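Local structure of extracellular solute-binding protein, family 7 (Colwellia psychrerythraea, 4PET) at residues G148-Q153 with P237-Q242; K27-K32 with N251-D256; K101-M106 with A320-T325. The protein binds pyruvate together with a calcium ion and probably delivers this solute to a TRAP transporter as its periplasmic receptor. All coordinates share one frame; numbering follows the deposited sequence.

Contact 1, its centre about 5 Å from that of the chain, carries the calcium and pyruvate site; contacts 2 and 3 lie farther out, with centres about 29 and 21 Å from its own. Strand 240-246 reaches from contact 1 straight into helix 247-252, whose end takes part in contact 2, so both contacts reach the same five-stranded sheet. Contact 3 comes within about 6 Å of contact 1 at the nearest atoms without touching it, and its Phe103 side chain is about 9 Å from that of the pyruvate-binding Tyr96. Contacts 2 and 3, about 33 Å apart between centres, alternate along the chain, and each encloses contact 1 in its loop.

Contact 1: residues G148-Q153 with P237-Q242; sequences GNTGNQ and PGTELQ. With CA (calcium ion), chain E; PYR (pyruvic acid), chain D.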
loop_
_atom_site.group_PDB
_atom_site.type_symbol
_atom_site.label_atom_id
_atom_site.label_comp_id
_atom_site.label_asym_id
_atom_site.label_seq_id
_atom_site.Cartn_x
_atom_site.Cartn_y
_atom_site.Cartn_z
ATOM N N GLY A 148 -5.918 -3.068 -8.943
ATOM C CA GLY A 148 -6.397 -2.778 -7.601
ATOM C C GLY A 148 -6.297 -3.964 -6.660
ATOM O O GLY A 148 -6.706 -5.077 -7.023
ATOM N N ASN A 149 -5.806 -3.727 -5.433
ATOM C CA ASN A 149 -5.722 -4.792 -4.446
ATOM C C ASN A 149 -6.864 -4.729 -3.452
ATOM O O ASN A 149 -7.256 -3.641 -3.027
ATOM C CB ASN A 149 -4.423 -4.709 -3.668
ATOM C CG ASN A 149 -3.863 -6.050 -3.341
ATOM O OD1 ASN A 149 -4.280 -6.678 -2.389
ATOM N ND2 ASN A 149 -2.906 -6.500 -4.127
ATOM N N THR A 150 -7.355 -5.901 -3.067
ATOM C CA THR A 150 -8.371 -6.030 -2.032
ATOM C C THR A 150 -7.728 -6.168 -0.646
ATOM O O THR A 150 -8.394 -6.076 0.392
ATOM C CB THR A 150 -9.252 -7.273 -2.299
ATOM O OG1 THR A 150 -8.460 -8.471 -2.262
ATOM C CG2 THR A 150 -9.936 -7.162 -3.678
ATOM N N GLY A 151 -6.434 -6.399 -0.607
ATOM C CA GLY A 151 -5.836 -6.874 0.628
ATOM C C GLY A 151 -6.241 -8.328 0.907
ATOM O O GLY A 151 -6.673 -9.048 0.022
ATOM N N ASN A 152 -6.033 -8.770 2.142
ATOM C CA ASN A 152 -6.127 -10.185 2.477
ATOM C C ASN A 152 -7.607 -10.592 2.495
ATOM O O ASN A 152 -8.456 -9.889 3.067
ATOM C CB ASN A 152 -5.522 -10.396 3.880
ATOM C CG ASN A 152 -4.708 -11.663 3.974
ATOM O OD1 ASN A 152 -5.208 -12.748 3.704
ATOM N ND2 ASN A 152 -3.429 -11.524 4.319
ATOM N N GLN A 153 -7.952 -11.701 1.857
ATOM C CA GLN A 153 -9.374 -12.032 1.714
ATOM C C GLN A 153 -9.815 -13.059 2.743
ATOM O O GLN A 153 -9.000 -13.836 3.243
ATOM C CB GLN A 153 -9.669 -12.535 0.292
ATOM C CG GLN A 153 -9.360 -11.497 -0.772
ATOM C CD GLN A 153 -9.856 -11.854 -2.131
ATOM O OE1 GLN A 153 -10.280 -13.001 -2.373
ATOM N NE2 GLN A 153 -9.876 -10.866 -3.028
ATOM N N PRO A 237 -4.030 -13.755 -0.054
ATOM C CA PRO A 237 -3.481 -12.757 0.896
ATOM C C PRO A 237 -3.374 -11.342 0.373
ATOM O O PRO A 237 -3.280 -10.408 1.180
ATOM C CB PRO A 237 -2.068 -13.275 1.180
ATOM C CG PRO A 237 -1.719 -14.108 -0.064
ATOM C CD PRO A 237 -3.041 -14.774 -0.429
ATOM N N GLY A 238 -3.372 -11.192 -0.954
ATOM C CA GLY A 238 -3.062 -9.930 -1.591
ATOM C C GLY A 238 -3.543 -9.888 -3.037
ATOM O O GLY A 238 -2.769 -9.693 -3.969
ATOM N N THR A 239 -4.849 -10.029 -3.190
ATOM C CA THR A 239 -5.481 -10.101 -4.492
ATOM C C THR A 239 -5.419 -8.801 -5.253
ATOM O O THR A 239 -6.030 -7.807 -4.872
ATOM C CB THR A 239 -6.935 -10.580 -4.349
ATOM O OG1 THR A 239 -6.925 -11.859 -3.717
ATOM C CG2 THR A 239 -7.636 -10.658 -5.720
ATOM N N GLU A 240 -4.646 -8.818 -6.331
ATOM C CA GLU A 240 -4.543 -7.661 -7.214
ATOM C C GLU A 240 -5.397 -7.913 -8.437
ATOM O O GLU A 240 -5.259 -8.958 -9.090
ATOM C CB GLU A 240 -3.094 -7.442 -7.654
ATOM C CG GLU A 240 -2.890 -6.209 -8.486
ATOM C CD GLU A 240 -2.876 -4.932 -7.652
ATOM O OE1 GLU A 240 -2.306 -4.927 -6.526
ATOM O OE2 GLU A 240 -3.408 -3.931 -8.152
ATOM N N LEU A 241 -6.269 -6.971 -8.773
ATOM C CA LEU A 241 -7.008 -7.132 -10.024
ATOM C C LEU A 241 -6.128 -6.717 -11.209
ATOM O O LEU A 241 -4.930 -6.451 -11.059
ATOM C CB LEU A 241 -8.321 -6.345 -10.000
ATOM C CG LEU A 241 -9.208 -6.667 -8.785
ATOM C CD1 LEU A 241 -10.431 -5.763 -8.743
ATOM C CD2 LEU A 241 -9.655 -8.120 -8.782
ATOM N N GLN A 242 -6.743 -6.673 -12.387
ATOM C CA GLN A 242 -6.013 -6.449 -13.615
ATOM C C GLN A 242 -6.721 -5.436 -14.495
ATOM O O GLN A 242 -7.932 -5.544 -14.691
ATOM C CB GLN A 242 -6.016 -7.811 -14.326
ATOM C CG GLN A 242 -5.841 -7.793 -15.734
ATOM C CD GLN A 242 -5.860 -9.204 -16.283
ATOM O OE1 GLN A 242 -6.890 -9.891 -16.290
ATOM N NE2 GLN A 242 -4.707 -9.650 -16.731
HETATM CA CA CA E . -11.618 -14.148 -3.921
HETATM C C PYR D . -12.504 -13.155 -6.915
HETATM O O PYR D . -12.660 -14.186 -6.129
HETATM O OXT PYR D . -12.975 -13.271 -8.124
HETATM C CA PYR D . -11.936 -11.954 -6.440
HETATM O O3 PYR D . -11.289 -11.913 -5.303
HETATM C CB PYR D . -12.103 -10.667 -7.189
HETATM O O HOH W 1 -3.557 -1.758 -5.458
#
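Residues 148-153 and 237-242 run roughly antiparallel, with Asn149 and Glu240 as a non-hydrogen-bonded pair whose CA atoms are 4.2 Å apart; Leu241 N bonds to Gly148 O, and Thr150 N donates to Thr239 O at 2.9 Å. On the face that bears Asn149 and Glu240, the Glu240 carboxylate grips the neighbouring strand. Its CG stands anti to the backbone N (chi1 -176°), and a bend at chi2 (77°) turns the carboxylate back across the strand gap. OE2 then accepts from Gly148 N at 2.8 Å and OE1 from Asn149 ND2 at 2.9 Å, each donor standing well out of the carboxylate plane. His121 is a second partner of OE1. The Asn149 amide, turned 63° from the carboxylate, works at both ends: ND2 serves Glu240, while a lone pair of OD1 takes Gly151 N at 2.8 Å, closing an Asx turn. Gly148 and Gly151 adopt backbone angles that suit glycine, since a CB would strike the preceding carbonyl oxygen. The small, branched Thr239 fits beside the ligand: its hydroxyl bonds to Glu236, while CG2 lies 3.9 Å from pyruvate O3. Leu241 CD2 lies equally far, 3.9 Å, from pyruvate CB, an apolar surface for the ligand methyl. Gln153 is a calcium ligand with Glu211, Trp212 and Glu236, and pyruvate binds the ion through two oxygens. The two segments are where the chain passes between the two sheets, the interdomain crossover of a TRAP solute-binding protein, with the ligand site beside it.

Contact 2: residues K27-K32 with N251-D256; sequences KKYRWK and NSLPKD
Leu253 makes the apolar heart of this contact by using its two methyl groups on two aromatic residues of the strand. CD2 sits over one face of the Tyr29 ring, 3.9 Å from its centroid, in a CH-pi contact; CD1 meets the far end of the Trp31 indole, 3.6 Å from CH2. A forked side chain suits this place, because Tyr29 and Trp31, two residues apart on strand 29-35, lean toward it together. In both, CG lies anti to the carbonyl carbon, beside the backbone N; with this torsion (chi1 -58° in Tyr29) the phenol ring reaches toward the turn, and Tyr29 and Leu253 pass each other in opposite directions. Pro254 adds its CD near the phenol end, 3.5 Å from Tyr29 CE1.

The polar part is carried by water. One molecule in the plane of the indole, at its edge, accepts from Trp31 NE1 at 3.0 Å and donates to Ser252 OG at 2.8 Å, a hydroxyl also bonded to Ala249 O.

Pro254 is the N-cap of helix 255-290, whose Leu257 and Leu261 pack on Tyr29 and Trp31. The contact thus lays the turn between helices 247-252 and 255-290 against strand 29-35 of the five-stranded sheet, alpha/beta packing within one domain of the solute-binding fold.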
loop_
_atom_site.group_PDB
_atom_site.type_symbol
_atom_site.label_atom_id
_atom_site.label_comp_id
_atom_site.label_asym_id
_atom_site.label_seq_id
_atom_site.Cartn_x
_atom_site.Cartn_y
_atom_site.Cartn_z
ATOM N N LYS A 27 -6.512 15.168 -33.177
ATOM C CA LYS A 27 -7.303 13.944 -33.099
ATOM C C LYS A 27 -7.683 13.562 -31.666
ATOM O O LYS A 27 -6.871 13.673 -30.755
ATOM C CB LYS A 27 -6.485 12.827 -33.757
ATOM C CG LYS A 27 -7.206 11.519 -34.062
ATOM C CD LYS A 27 -6.183 10.465 -34.506
ATOM C CE LYS A 27 -5.248 10.989 -35.617
ATOM N NZ LYS A 27 -4.109 10.079 -35.978
ATOM N N LYS A 28 -8.934 13.136 -31.482
ATOM C CA LYS A 28 -9.420 12.636 -30.190
ATOM C C LYS A 28 -9.674 11.140 -30.305
ATOM O O LYS A 28 -10.010 10.651 -31.367
ATOM C CB LYS A 28 -10.698 13.359 -29.765
ATOM C CG LYS A 28 -10.516 14.875 -29.697
ATOM C CD LYS A 28 -11.783 15.589 -29.226
ATOM C CE LYS A 28 -11.548 17.073 -29.014
ATOM N NZ LYS A 28 -11.013 17.727 -30.238
ATOM N N TYR A 29 -9.462 10.434 -29.210
ATOM C CA TYR A 29 -9.657 8.992 -29.121
ATOM C C TYR A 29 -10.846 8.688 -28.208
ATOM O O TYR A 29 -10.998 9.280 -27.140
ATOM C CB TYR A 29 -8.371 8.337 -28.585
ATOM C CG TYR A 29 -7.177 8.643 -29.481
ATOM C CD1 TYR A 29 -6.485 9.836 -29.372
ATOM C CD2 TYR A 29 -6.779 7.748 -30.468
ATOM C CE1 TYR A 29 -5.420 10.134 -30.225
ATOM C CE2 TYR A 29 -5.713 8.020 -31.306
ATOM C CZ TYR A 29 -5.041 9.211 -31.181
ATOM O OH TYR A 29 -4.003 9.468 -32.014
ATOM N N ARG A 30 -11.697 7.781 -28.666
ATOM C CA ARG A 30 -12.857 7.322 -27.919
ATOM C C ARG A 30 -12.751 5.810 -27.793
ATOM O O ARG A 30 -12.895 5.076 -28.768
ATOM C CB ARG A 30 -14.122 7.755 -28.653
ATOM C CG ARG A 30 -14.268 9.253 -28.657
ATOM C CD ARG A 30 -15.280 9.672 -29.654
ATOM N NE ARG A 30 -14.842 9.331 -30.991
ATOM C CZ ARG A 30 -14.191 10.141 -31.807
ATOM N NH1 ARG A 30 -13.879 11.382 -31.439
ATOM N NH2 ARG A 30 -13.862 9.705 -33.008
ATOM N N TRP A 31 -12.447 5.363 -26.583
ATOM C CA TRP A 31 -12.213 3.968 -26.288
ATOM C C TRP A 31 -13.368 3.394 -25.470
ATOM O O TRP A 31 -14.161 4.141 -24.915
ATOM C CB TRP A 31 -10.956 3.855 -25.439
ATOM C CG TRP A 31 -9.683 3.845 -26.252
ATOM C CD1 TRP A 31 -9.527 4.229 -27.554
ATOM C CD2 TRP A 31 -8.409 3.401 -25.806
ATOM N NE1 TRP A 31 -8.204 4.067 -27.939
ATOM C CE2 TRP A 31 -7.504 3.554 -26.881
ATOM C CE3 TRP A 31 -7.930 2.896 -24.599
ATOM C CZ2 TRP A 31 -6.181 3.184 -26.784
ATOM C CZ3 TRP A 31 -6.593 2.540 -24.516
ATOM C CH2 TRP A 31 -5.746 2.696 -25.589
ATOM N N LYS A 32 -13.431 2.070 -25.392
ATOM C CA LYS A 32 -14.322 1.386 -24.466
ATOM C C LYS A 32 -13.592 0.356 -23.621
ATOM O O LYS A 32 -12.619 -0.291 -24.054
ATOM C CB LYS A 32 -15.526 0.752 -25.169
ATOM C CG LYS A 32 -15.268 0.124 -26.476
ATOM C CD LYS A 32 -16.572 0.077 -27.281
ATOM C CE LYS A 32 -16.597 -1.072 -28.267
ATOM N NZ LYS A 32 -17.997 -1.452 -28.639
ATOM N N ASN A 251 -0.666 1.386 -29.000
ATOM C CA ASN A 251 0.311 1.908 -29.951
ATOM C C ASN A 251 -0.261 3.045 -30.789
ATOM O O ASN A 251 0.468 3.895 -31.255
ATOM C CB ASN A 251 0.751 0.827 -30.923
ATOM C CG ASN A 251 1.487 -0.319 -30.271
ATOM O OD1 ASN A 251 2.081 -0.202 -29.188
ATOM N ND2 ASN A 251 1.473 -1.450 -30.962
ATOM N N SER A 252 -1.572 3.061 -30.991
ATOM C CA SER A 252 -2.171 4.078 -31.844
ATOM C C SER A 252 -2.222 5.436 -31.125
ATOM O O SER A 252 -2.447 6.466 -31.757
ATOM C CB SER A 252 -3.570 3.663 -32.304
ATOM O OG SER A 252 -4.513 3.740 -31.232
ATOM N N LEU A 253 -2.059 5.428 -29.802
ATOM C CA LEU A 253 -2.090 6.664 -29.026
ATOM C C LEU A 253 -0.815 7.478 -29.184
ATOM O O LEU A 253 0.255 6.905 -29.304
ATOM C CB LEU A 253 -2.220 6.342 -27.550
ATOM C CG LEU A 253 -3.549 5.775 -27.078
ATOM C CD1 LEU A 253 -3.481 5.494 -25.581
ATOM C CD2 LEU A 253 -4.628 6.775 -27.413
ATOM N N PRO A 254 -0.922 8.822 -29.147
ATOM C CA PRO A 254 0.312 9.602 -29.002
ATOM C C PRO A 254 0.973 9.294 -27.656
ATOM O O PRO A 254 0.284 8.810 -26.746
ATOM C CB PRO A 254 -0.153 11.069 -29.091
ATOM C CG PRO A 254 -1.619 11.040 -28.944
ATOM C CD PRO A 254 -2.120 9.666 -29.258
ATOM N N LYS A 255 2.280 9.546 -27.557
ATOM C CA LYS A 255 3.063 9.203 -26.383
ATOM C C LYS A 255 2.558 9.883 -25.085
ATOM O O LYS A 255 2.611 9.288 -24.011
ATOM C CB LYS A 255 4.538 9.544 -26.623
ATOM C CG LYS A 255 5.200 8.588 -27.626
ATOM C CD LYS A 255 6.696 8.871 -27.882
ATOM C CE LYS A 255 7.625 8.420 -26.736
ATOM N NZ LYS A 255 7.544 6.950 -26.439
ATOM N N ASP A 256 2.060 11.106 -25.177
ATOM C CA ASP A 256 1.615 11.796 -23.950
ATOM C C ASP A 256 0.345 11.131 -23.421
ATOM O O ASP A 256 0.207 10.904 -22.213
ATOM C CB ASP A 256 1.473 13.314 -24.151
ATOM C CG ASP A 256 0.468 13.693 -25.236
ATOM O OD1 ASP A 256 0.160 12.828 -26.085
ATOM O OD2 ASP A 256 0.037 14.878 -25.274
HETATM O O HOH W 2 -3.041 7.172 -34.005
HETATM O O HOH W 3 -7.213 4.005 -30.764
#

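Contact 3: residues K101-M106 with A320-T325; sequences KNFNTM and AKDPMT
Asp322 OD2 is gripped by two donors from opposite faces of its carboxylate plane: Asn104 ND2 from the neighbouring loop at 3.2 Å, and Thr325 N of its own helix at 3.1 Å. The second is a capping bond, with Asp322 as the N-cap residue of helix 323-353; an acidic side chain suits this end, where it accepts from Thr325 N and its negative charge probably sits favourably at the positive end of the helix dipole. Proline follows readily as Pro323, since the first turn needs no donor there. Asn104 bridges to the same turn with both ends of its amide. While ND2 holds Asp322, a lone pair of OD1 accepts from Thr325 OG1 at 2.6 Å, and these two bonds fix how the amide is turned. Asn104 is itself positioned by an Asx turn, its N donating to Asn102 OD1 at 2.8 Å.

Phe103 closes one flank. Its CG stands between the backbone N and carbonyl carbon (chi1 40°), which turns the ring edge to the helix start. Lys321 CE rides over a face of the ring, 4.2 Å from CE2. At the ring edge, Thr325 OG1 comes within 3.2 Å of Phe103 CE1.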
loop_
_atom_site.group_PDB
_atom_site.type_symbol
_atom_site.label_atom_id
_atom_site.label_comp_id
_atom_site.label_asym_id
_atom_site.label_seq_id
_atom_site.Cartn_x
_atom_site.Cartn_y
_atom_site.Cartn_z
ATOM N N LYS A 101 -6.849 -20.666 -20.010
ATOM C CA LYS A 101 -6.210 -20.279 -21.257
ATOM C C LYS A 101 -4.715 -20.422 -21.141
ATOM O O LYS A 101 -4.045 -20.702 -22.112
ATOM C CB LYS A 101 -6.560 -18.832 -21.599
ATOM C CG LYS A 101 -8.061 -18.653 -21.899
ATOM C CD LYS A 101 -8.409 -17.233 -22.291
ATOM C CE LYS A 101 -9.914 -17.081 -22.537
ATOM N NZ LYS A 101 -10.379 -17.798 -23.754
ATOM N N ASN A 102 -4.204 -20.238 -19.934
ATOM C CA ASN A 102 -2.768 -20.250 -19.680
ATOM C C ASN A 102 -2.593 -20.220 -18.176
ATOM O O ASN A 102 -2.909 -19.214 -17.530
ATOM C CB ASN A 102 -2.100 -19.036 -20.322
ATOM C CG ASN A 102 -0.586 -19.012 -20.094
ATOM O OD1 ASN A 102 -0.102 -19.530 -19.096
ATOM N ND2 ASN A 102 0.161 -18.427 -21.029
ATOM N N PHE A 103 -2.161 -21.334 -17.596
ATOM C CA PHE A 103 -2.095 -21.415 -16.132
ATOM C C PHE A 103 -1.175 -20.370 -15.523
ATOM O O PHE A 103 -1.317 -20.032 -14.338
ATOM C CB PHE A 103 -1.711 -22.813 -15.619
ATOM C CG PHE A 103 -0.654 -23.501 -16.422
ATOM C CD1 PHE A 103 0.648 -23.021 -16.453
ATOM C CD2 PHE A 103 -0.963 -24.661 -17.138
ATOM C CE1 PHE A 103 1.629 -23.676 -17.200
ATOM C CE2 PHE A 103 0.007 -25.320 -17.883
ATOM C CZ PHE A 103 1.299 -24.828 -17.922
ATOM N N ASN A 104 -0.258 -19.817 -16.317
ATOM C CA ASN A 104 0.667 -18.812 -15.757
ATOM C C ASN A 104 -0.013 -17.489 -15.419
ATOM O O ASN A 104 0.512 -16.699 -14.619
ATOM C CB ASN A 104 1.892 -18.622 -16.658
ATOM C CG ASN A 104 2.818 -19.821 -16.598
ATOM O OD1 ASN A 104 3.004 -20.398 -15.526
ATOM N ND2 ASN A 104 3.363 -20.232 -17.739
ATOM N N THR A 105 -1.203 -17.268 -15.968
ATOM C CA THR A 105 -1.979 -16.089 -15.598
ATOM C C THR A 105 -2.438 -16.077 -14.131
ATOM O O THR A 105 -2.766 -15.018 -13.608
ATOM C CB THR A 105 -3.216 -15.906 -16.493
ATOM O OG1 THR A 105 -4.090 -17.046 -16.380
ATOM C CG2 THR A 105 -2.788 -15.682 -17.941
HETATM N N MSE A 106 -2.476 -17.235 -13.475
HETATM C CA MSE A 106 -2.925 -17.306 -12.073
HETATM C C MSE A 106 -2.055 -16.522 -11.083
HETATM O O MSE A 106 -2.563 -15.932 -10.133
HETATM C CB MSE A 106 -2.952 -18.764 -11.597
HETATM C CG MSE A 106 -4.061 -19.609 -12.207
HETATM SE SE MSE A 106 -4.164 -21.337 -11.309
HETATM C CE MSE A 106 -2.511 -22.149 -11.955
ATOM N N ALA A 320 7.473 -27.880 -12.521
ATOM C CA ALA A 320 8.223 -28.854 -13.319
ATOM C C ALA A 320 7.714 -29.003 -14.745
ATOM O O ALA A 320 8.454 -29.436 -15.626
ATOM C CB ALA A 320 8.206 -30.200 -12.641
ATOM N N LYS A 321 6.458 -28.655 -14.989
ATOM C CA LYS A 321 5.904 -28.903 -16.309
ATOM C C LYS A 321 6.095 -27.732 -17.278
ATOM O O LYS A 321 5.778 -27.847 -18.448
ATOM C CB LYS A 321 4.434 -29.314 -16.231
ATOM C CG LYS A 321 3.539 -28.407 -15.438
ATOM C CD LYS A 321 2.158 -29.006 -15.384
ATOM C CE LYS A 321 1.117 -28.033 -14.862
ATOM N NZ LYS A 321 -0.078 -28.792 -14.361
ATOM N N ASP A 322 6.639 -26.615 -16.813
ATOM C CA ASP A 322 6.812 -25.470 -17.700
ATOM C C ASP A 322 7.872 -24.531 -17.158
ATOM O O ASP A 322 7.790 -24.104 -16.007
ATOM C CB ASP A 322 5.473 -24.741 -17.885
ATOM C CG ASP A 322 5.559 -23.604 -18.882
ATOM O OD1 ASP A 322 5.676 -23.868 -20.091
ATOM O OD2 ASP A 322 5.495 -22.440 -18.465
ATOM N N PRO A 323 8.871 -24.194 -17.981
ATOM C CA PRO A 323 9.974 -23.374 -17.473
ATOM C C PRO A 323 9.546 -21.951 -17.138
ATOM O O PRO A 323 10.115 -21.355 -16.219
ATOM C CB PRO A 323 10.991 -23.379 -18.620
ATOM C CG PRO A 323 10.565 -24.507 -19.535
ATOM C CD PRO A 323 9.091 -24.622 -19.374
HETATM N N MSE A 324 8.550 -21.412 -17.837
HETATM C CA MSE A 324 8.054 -20.080 -17.498
HETATM C C MSE A 324 7.349 -20.084 -16.124
HETATM O O MSE A 324 7.451 -19.101 -15.353
HETATM C CB MSE A 324 7.096 -19.573 -18.579
HETATM C CG MSE A 324 6.548 -18.165 -18.303
HETATM SE SE MSE A 324 7.954 -16.855 -17.926
HETATM C CE MSE A 324 8.824 -16.835 -19.634
ATOM N N THR A 325 6.631 -21.169 -15.838
ATOM C CA THR A 325 6.008 -21.378 -14.524
ATOM C C THR A 325 7.060 -21.509 -13.431
ATOM O O THR A 325 6.903 -20.994 -12.324
ATOM C CB THR A 325 5.165 -22.652 -14.505
ATOM O OG1 THR A 325 4.256 -22.641 -15.616
ATOM C CG2 THR A 325 4.380 -22.777 -13.159
#